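Local coordinates for ABC transporter, substrate-binding protein (Clostridium perfringens, PDB 4EDP) that probably binds a solute outside the cell and delivers it to an ABC transporter for import, at residues L159-D172 / E204-S217. Sequence-based numbering, arbitrary orientation.
Sequences LWKPELKNKIAIPD and ELEALKPNVVKTYS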
loop_
_atom_site.group_PDB
_atom_site.type_symbol
_atom_site.label_atom_id
_atom_site.label_comp_id
_atom_site.label_asym_id
_atom_site.label_seq_id
_atom_site.Cartn_x
_atom_site.Cartn_y
_atom_site.Cartn_z
ATOM N N LEU A 159 11.852 -1.477 -18.596
ATOM C CA LEU A 159 12.693 -0.603 -17.758
ATOM C C LEU A 159 14.183 -0.961 -17.885
ATOM O O LEU A 159 15.043 -0.139 -17.587
ATOM C CB LEU A 159 12.258 -0.681 -16.285
ATOM C CG LEU A 159 10.864 -0.100 -15.979
ATOM C CD1 LEU A 159 10.464 -0.431 -14.529
ATOM C CD2 LEU A 159 10.807 1.410 -16.237
ATOM N N TRP A 160 14.470 -2.180 -18.336
ATOM C CA TRP A 160 15.840 -2.658 -18.555
ATOM C C TRP A 160 16.451 -2.276 -19.900
ATOM O O TRP A 160 17.627 -2.549 -20.134
ATOM C CB TRP A 160 15.907 -4.183 -18.405
ATOM C CG TRP A 160 15.996 -4.698 -16.988
ATOM C CD1 TRP A 160 17.116 -5.178 -16.385
ATOM C CD2 TRP A 160 14.946 -4.783 -16.000
ATOM N NE1 TRP A 160 16.847 -5.540 -15.091
ATOM C CE2 TRP A 160 15.525 -5.311 -14.826
ATOM C CE3 TRP A 160 13.591 -4.460 -15.989
ATOM C CZ2 TRP A 160 14.799 -5.522 -13.665
ATOM C CZ3 TRP A 160 12.867 -4.678 -14.837
ATOM C CH2 TRP A 160 13.469 -5.202 -13.688
ATOM N N LYS A 161 15.688 -1.641 -20.778
ATOM C CA LYS A 161 16.192 -1.248 -22.103
ATOM C C LYS A 161 17.426 -0.367 -22.020
ATOM O O LYS A 161 17.483 0.559 -21.214
ATOM C CB LYS A 161 15.116 -0.518 -22.905
ATOM C CG LYS A 161 14.048 -1.461 -23.438
ATOM C CD LYS A 161 12.811 -0.759 -23.952
ATOM C CE LYS A 161 13.074 0.214 -25.049
ATOM N NZ LYS A 161 11.752 0.542 -25.698
ATOM N N PRO A 162 18.406 -0.646 -22.872
ATOM C CA PRO A 162 19.660 0.112 -22.888
ATOM C C PRO A 162 19.446 1.583 -23.211
ATOM O O PRO A 162 20.270 2.418 -22.841
ATOM C CB PRO A 162 20.483 -0.589 -23.954
ATOM C CG PRO A 162 19.507 -1.337 -24.782
ATOM C CD PRO A 162 18.398 -1.722 -23.876
ATOM N N GLU A 163 18.348 1.916 -23.891
ATOM C CA GLU A 163 18.092 3.324 -24.172
ATOM C C GLU A 163 17.791 4.134 -22.907
ATOM O O GLU A 163 17.832 5.387 -22.935
ATOM C CB GLU A 163 16.922 3.506 -25.144
ATOM C CG GLU A 163 17.147 3.022 -26.544
ATOM C CD GLU A 163 17.016 1.513 -26.757
ATOM O OE1 GLU A 163 16.677 0.731 -25.824
ATOM O OE2 GLU A 163 17.250 1.116 -27.925
ATOM N N LEU A 164 17.479 3.458 -21.803
ATOM C CA LEU A 164 17.165 4.156 -20.553
ATOM C C LEU A 164 18.350 4.399 -19.601
ATOM O O LEU A 164 18.133 4.631 -18.408
ATOM C CB LEU A 164 16.030 3.446 -19.830
ATOM C CG LEU A 164 14.647 3.539 -20.476
ATOM C CD1 LEU A 164 13.681 2.547 -19.849
ATOM C CD2 LEU A 164 14.097 4.961 -20.384
ATOM N N LYS A 165 19.586 4.344 -20.109
ATOM C CA LYS A 165 20.762 4.631 -19.265
ATOM C C LYS A 165 20.557 5.966 -18.569
ATOM O O LYS A 165 20.212 6.954 -19.221
ATOM C CB LYS A 165 22.051 4.809 -20.054
ATOM C CG LYS A 165 22.506 3.729 -20.968
ATOM C CD LYS A 165 22.783 2.467 -20.254
ATOM C CE LYS A 165 23.474 1.460 -21.196
ATOM N NZ LYS A 165 23.586 0.107 -20.577
ATOM N N ASN A 166 20.768 5.998 -17.255
ATOM C CA ASN A 166 20.674 7.222 -16.480
ATOM C C ASN A 166 19.316 7.923 -16.649
ATOM O O ASN A 166 19.270 9.147 -16.663
ATOM C CB ASN A 166 21.764 8.211 -16.937
ATOM C CG ASN A 166 23.143 7.578 -17.080
ATOM O OD1 ASN A 166 23.801 7.734 -18.125
ATOM N ND2 ASN A 166 23.594 6.878 -16.049
ATOM N N LYS A 167 18.217 7.177 -16.751
ATOM C CA LYS A 167 16.901 7.837 -16.977
ATOM C C LYS A 167 15.728 7.367 -16.115
ATOM O O LYS A 167 14.615 7.849 -16.307
ATOM C CB LYS A 167 16.524 7.711 -18.453
ATOM C CG LYS A 167 17.315 8.573 -19.387
ATOM C CD LYS A 167 16.844 8.387 -20.816
ATOM C CE LYS A 167 17.260 9.559 -21.697
ATOM N NZ LYS A 167 18.707 9.834 -21.654
ATOM N N ILE A 168 15.929 6.426 -15.187
ATOM C CA ILE A 168 14.799 5.998 -14.352
ATOM C C ILE A 168 15.029 6.133 -12.853
ATOM O O ILE A 168 16.161 6.194 -12.381
ATOM C CB ILE A 168 14.349 4.505 -14.642
ATOM C CG1 ILE A 168 15.226 3.467 -13.955
ATOM C CG2 ILE A 168 14.244 4.226 -16.165
ATOM C CD1 ILE A 168 14.715 2.019 -14.162
ATOM N N ALA A 169 13.922 6.214 -12.119
ATOM C CA ALA A 169 13.944 6.220 -10.658
ATOM C C ALA A 169 13.053 5.067 -10.184
ATOM O O ALA A 169 11.991 4.813 -10.777
ATOM C CB ALA A 169 13.453 7.559 -10.077
ATOM N N ILE A 170 13.487 4.388 -9.129
ATOM C CA ILE A 170 12.749 3.272 -8.552
ATOM C C ILE A 170 12.657 3.488 -7.031
ATOM O O ILE A 170 13.502 4.157 -6.424
ATOM C CB ILE A 170 13.388 1.900 -8.893
ATOM C CG1 ILE A 170 14.766 1.751 -8.243
ATOM C CG2 ILE A 170 13.485 1.719 -10.442
ATOM C CD1 ILE A 170 15.518 0.428 -8.579
ATOM N N PRO A 171 11.605 2.950 -6.411
ATOM C CA PRO A 171 11.446 3.096 -4.981
ATOM C C PRO A 171 12.484 2.302 -4.213
ATOM O O PRO A 171 12.855 1.186 -4.622
ATOM C CB PRO A 171 10.043 2.520 -4.726
ATOM C CG PRO A 171 9.856 1.539 -5.794
ATOM C CD PRO A 171 10.497 2.181 -7.004
ATOM N N ASP A 172 12.954 2.861 -3.104
ATOM C CA ASP A 172 13.950 2.178 -2.303
ATOM C C ASP A 172 13.317 0.987 -1.593
ATOM O O ASP A 172 12.093 0.945 -1.372
ATOM C CB ASP A 172 14.558 3.116 -1.264
ATOM C CG ASP A 172 15.762 2.506 -0.588
ATOM O OD1 ASP A 172 16.700 2.096 -1.304
ATOM O OD2 ASP A 172 15.756 2.430 0.654
ATOM N N GLU A 204 18.797 -9.570 -11.498
ATOM C CA GLU A 204 18.151 -8.692 -12.487
ATOM C C GLU A 204 18.263 -7.235 -12.031
ATOM O O GLU A 204 18.423 -6.338 -12.852
ATOM C CB GLU A 204 16.701 -9.070 -12.759
ATOM C CG GLU A 204 16.526 -10.383 -13.491
ATOM C CD GLU A 204 17.047 -10.350 -14.934
ATOM O OE1 GLU A 204 17.340 -9.269 -15.479
ATOM O OE2 GLU A 204 17.141 -11.422 -15.535
ATOM N N LEU A 205 18.183 -6.997 -10.735
ATOM C CA LEU A 205 18.354 -5.631 -10.214
ATOM C C LEU A 205 19.778 -5.130 -10.502
ATOM O O LEU A 205 19.960 -3.945 -10.814
ATOM C CB LEU A 205 17.985 -5.540 -8.739
ATOM C CG LEU A 205 16.480 -5.684 -8.444
ATOM C CD1 LEU A 205 16.234 -5.834 -6.968
ATOM C CD2 LEU A 205 15.698 -4.464 -8.992
ATOM N N GLU A 206 20.787 -5.999 -10.387
ATOM C CA GLU A 206 22.154 -5.597 -10.745
ATOM C C GLU A 206 22.174 -5.149 -12.199
ATOM O O GLU A 206 22.818 -4.139 -12.555
ATOM C CB GLU A 206 23.178 -6.750 -10.609
ATOM C CG GLU A 206 23.423 -7.232 -9.245
ATOM C CD GLU A 206 24.515 -8.308 -9.191
ATOM O OE1 GLU A 206 24.895 -8.870 -10.247
ATOM O OE2 GLU A 206 24.993 -8.582 -8.077
ATOM N N ALA A 207 21.488 -5.915 -13.050
ATOM C CA ALA A 207 21.441 -5.617 -14.472
ATOM C C ALA A 207 20.726 -4.300 -14.770
ATOM O O ALA A 207 20.975 -3.679 -15.803
ATOM C CB ALA A 207 20.795 -6.763 -15.252
ATOM N N LEU A 208 19.841 -3.868 -13.880
ATOM C CA LEU A 208 19.103 -2.617 -14.097
ATOM C C LEU A 208 19.913 -1.368 -13.710
ATOM O O LEU A 208 19.568 -0.249 -14.111
ATOM C CB LEU A 208 17.832 -2.646 -13.249
ATOM C CG LEU A 208 16.826 -1.520 -13.386
ATOM C CD1 LEU A 208 16.263 -1.489 -14.830
ATOM C CD2 LEU A 208 15.701 -1.722 -12.367
ATOM N N LYS A 209 20.986 -1.568 -12.951
ATOM C CA LYS A 209 21.810 -0.462 -12.430
ATOM C C LYS A 209 22.164 0.666 -13.388
ATOM O O LYS A 209 22.086 1.817 -12.996
ATOM C CB LYS A 209 23.088 -0.954 -11.765
ATOM C CG LYS A 209 22.908 -1.765 -10.476
ATOM C CD LYS A 209 24.247 -2.355 -9.988
ATOM C CE LYS A 209 25.298 -1.293 -9.665
ATOM N NZ LYS A 209 24.867 -0.339 -8.585
ATOM N N PRO A 210 22.598 0.358 -14.622
ATOM C CA PRO A 210 22.940 1.471 -15.518
ATOM C C PRO A 210 21.825 2.454 -15.815
ATOM O O PRO A 210 22.106 3.610 -16.175
ATOM C CB PRO A 210 23.374 0.774 -16.810
ATOM C CG PRO A 210 23.837 -0.561 -16.375
ATOM C CD PRO A 210 22.941 -0.944 -15.209
ATOM N N ASN A 211 20.570 2.019 -15.673
ATOM C CA ASN A 211 19.437 2.891 -15.949
ATOM C C ASN A 211 18.924 3.687 -14.737
ATOM O O ASN A 211 18.159 4.655 -14.895
ATOM C CB ASN A 211 18.291 2.025 -16.480
ATOM C CG ASN A 211 18.613 1.393 -17.810
ATOM O OD1 ASN A 211 19.676 1.651 -18.395
ATOM N ND2 ASN A 211 17.683 0.569 -18.321
ATOM N N VAL A 212 19.309 3.277 -13.538
ATOM C CA VAL A 212 18.817 3.908 -12.314
ATOM C C VAL A 212 19.598 5.154 -11.890
ATOM O O VAL A 212 20.772 5.093 -11.572
ATOM C CB VAL A 212 18.804 2.905 -11.153
ATOM C CG1 VAL A 212 18.258 3.575 -9.894
ATOM C CG2 VAL A 212 17.961 1.711 -11.524
ATOM N N VAL A 213 18.923 6.289 -11.916
ATOM C CA VAL A 213 19.492 7.569 -11.509
ATOM C C VAL A 213 19.520 7.600 -10.000
ATOM O O VAL A 213 20.510 8.027 -9.383
ATOM C CB VAL A 213 18.636 8.717 -12.038
ATOM C CG1 VAL A 213 19.066 10.041 -11.427
ATOM C CG2 VAL A 213 18.721 8.739 -13.540
ATOM N N LYS A 214 18.423 7.183 -9.389
ATOM C CA LYS A 214 18.400 7.062 -7.946
ATOM C C LYS A 214 17.234 6.230 -7.467
ATOM O O LYS A 214 16.253 6.012 -8.195
ATOM C CB LYS A 214 18.346 8.414 -7.250
ATOM C CG LYS A 214 17.031 9.135 -7.398
ATOM C CD LYS A 214 17.039 10.437 -6.601
ATOM C CE LYS A 214 17.238 10.199 -5.107
ATOM N NZ LYS A 214 17.117 11.480 -4.356
ATOM N N THR A 215 17.380 5.742 -6.234
ATOM C CA THR A 215 16.325 5.016 -5.566
ATOM C C THR A 215 15.750 6.134 -4.707
ATOM O O THR A 215 16.502 6.984 -4.196
ATOM C CB THR A 215 16.863 3.809 -4.771
ATOM O OG1 THR A 215 17.743 4.269 -3.747
ATOM C CG2 THR A 215 17.637 2.877 -5.683
ATOM N N TYR A 216 14.436 6.221 -4.599
ATOM C CA TYR A 216 13.836 7.307 -3.862
ATOM C C TYR A 216 13.034 6.811 -2.682
ATOM O O TYR A 216 12.542 5.684 -2.668
ATOM C CB TYR A 216 12.952 8.165 -4.780
ATOM C CG TYR A 216 11.712 7.455 -5.266
ATOM C CD1 TYR A 216 10.540 7.491 -4.525
ATOM C CD2 TYR A 216 11.706 6.748 -6.454
ATOM C CE1 TYR A 216 9.399 6.840 -4.957
ATOM C CE2 TYR A 216 10.561 6.072 -6.886
ATOM C CZ TYR A 216 9.410 6.135 -6.138
ATOM O OH TYR A 216 8.249 5.485 -6.542
ATOM N N SER A 217 12.590 7.811 -1.923
ATOM C CA SER A 217 11.694 7.616 -0.786
ATOM C C SER A 217 10.567 8.670 -0.765
ATOM O O SER A 217 9.494 8.428 -0.207
ATOM C CB SER A 217 12.481 7.653 0.517
ATOM O OG SER A 217 13.405 6.576 0.567
HETATM O O HOH W 1 19.781 -2.390 -18.122
HETATM O O HOH W 2 20.976 -0.451 -19.497
HETATM O O HOH W 3 19.520 2.516 -2.147
#
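Asn211 reaches with its amide into the 3-10 turns and loop of 159-165. Its ND2 donates twice, to Leu159 O at 2.8 Å and to Lys161 O at 2.9 Å. The Leu159 oxygen lies in the amide plane. The Lys161 oxygen is tilted from it and also accepts from Leu164 N on the opposite face of its carbonyl. With CG anti to the carbonyl carbon (chi1 -65°), the amide runs past Leu164 O. The ND2 bonds set the amide's flip, and a water links OD1 to Lys165 NZ.

Trp160 lies against the turn 204-208 of helix 199-208. Its NE1 bonds Glu204 O fairly straight (2.9 Å, 162°), in the ring plane but above that of the acceptor carbonyl. Leu208 crosses the indole at about a right angle and sets CD1 over the five-membered ring, 3.8 Å from its centroid, a CH-pi contact. The same methyl touches Ile168 CD1.

From Ile168 on the chains pair in parallel, with a break at the corner at Val213. Asn211 O accepts from Ile168 N, and Val213 N returns a bond to Ile168 O. The bond from Ile170 N to Lys214 O is weak, but Tyr216 N to Ile170 O is 2.9 Å. Pro171 CA sits over one face of the Tyr216 ring, 3.9 Å from its centroid. Tyr216 OH is bonded to Val235 O. A water bridges Asp172 OD1 and Thr215 OG1, while Asp172 OD2 bonds Thr174.

Strand 168-171 runs between the parallel strands 212-216 and 233-237, and its helical link to 212-216 is a beta-alpha-beta crossover. Helix 219-227 packs on Ala169 and Tyr216. Ile170 and Leu208 meet helix 178-189, and Ile170 also Trp346 of helix 332-350, giving this alpha/beta lobe of the solute-binding protein fold helices on both sides of its sheet.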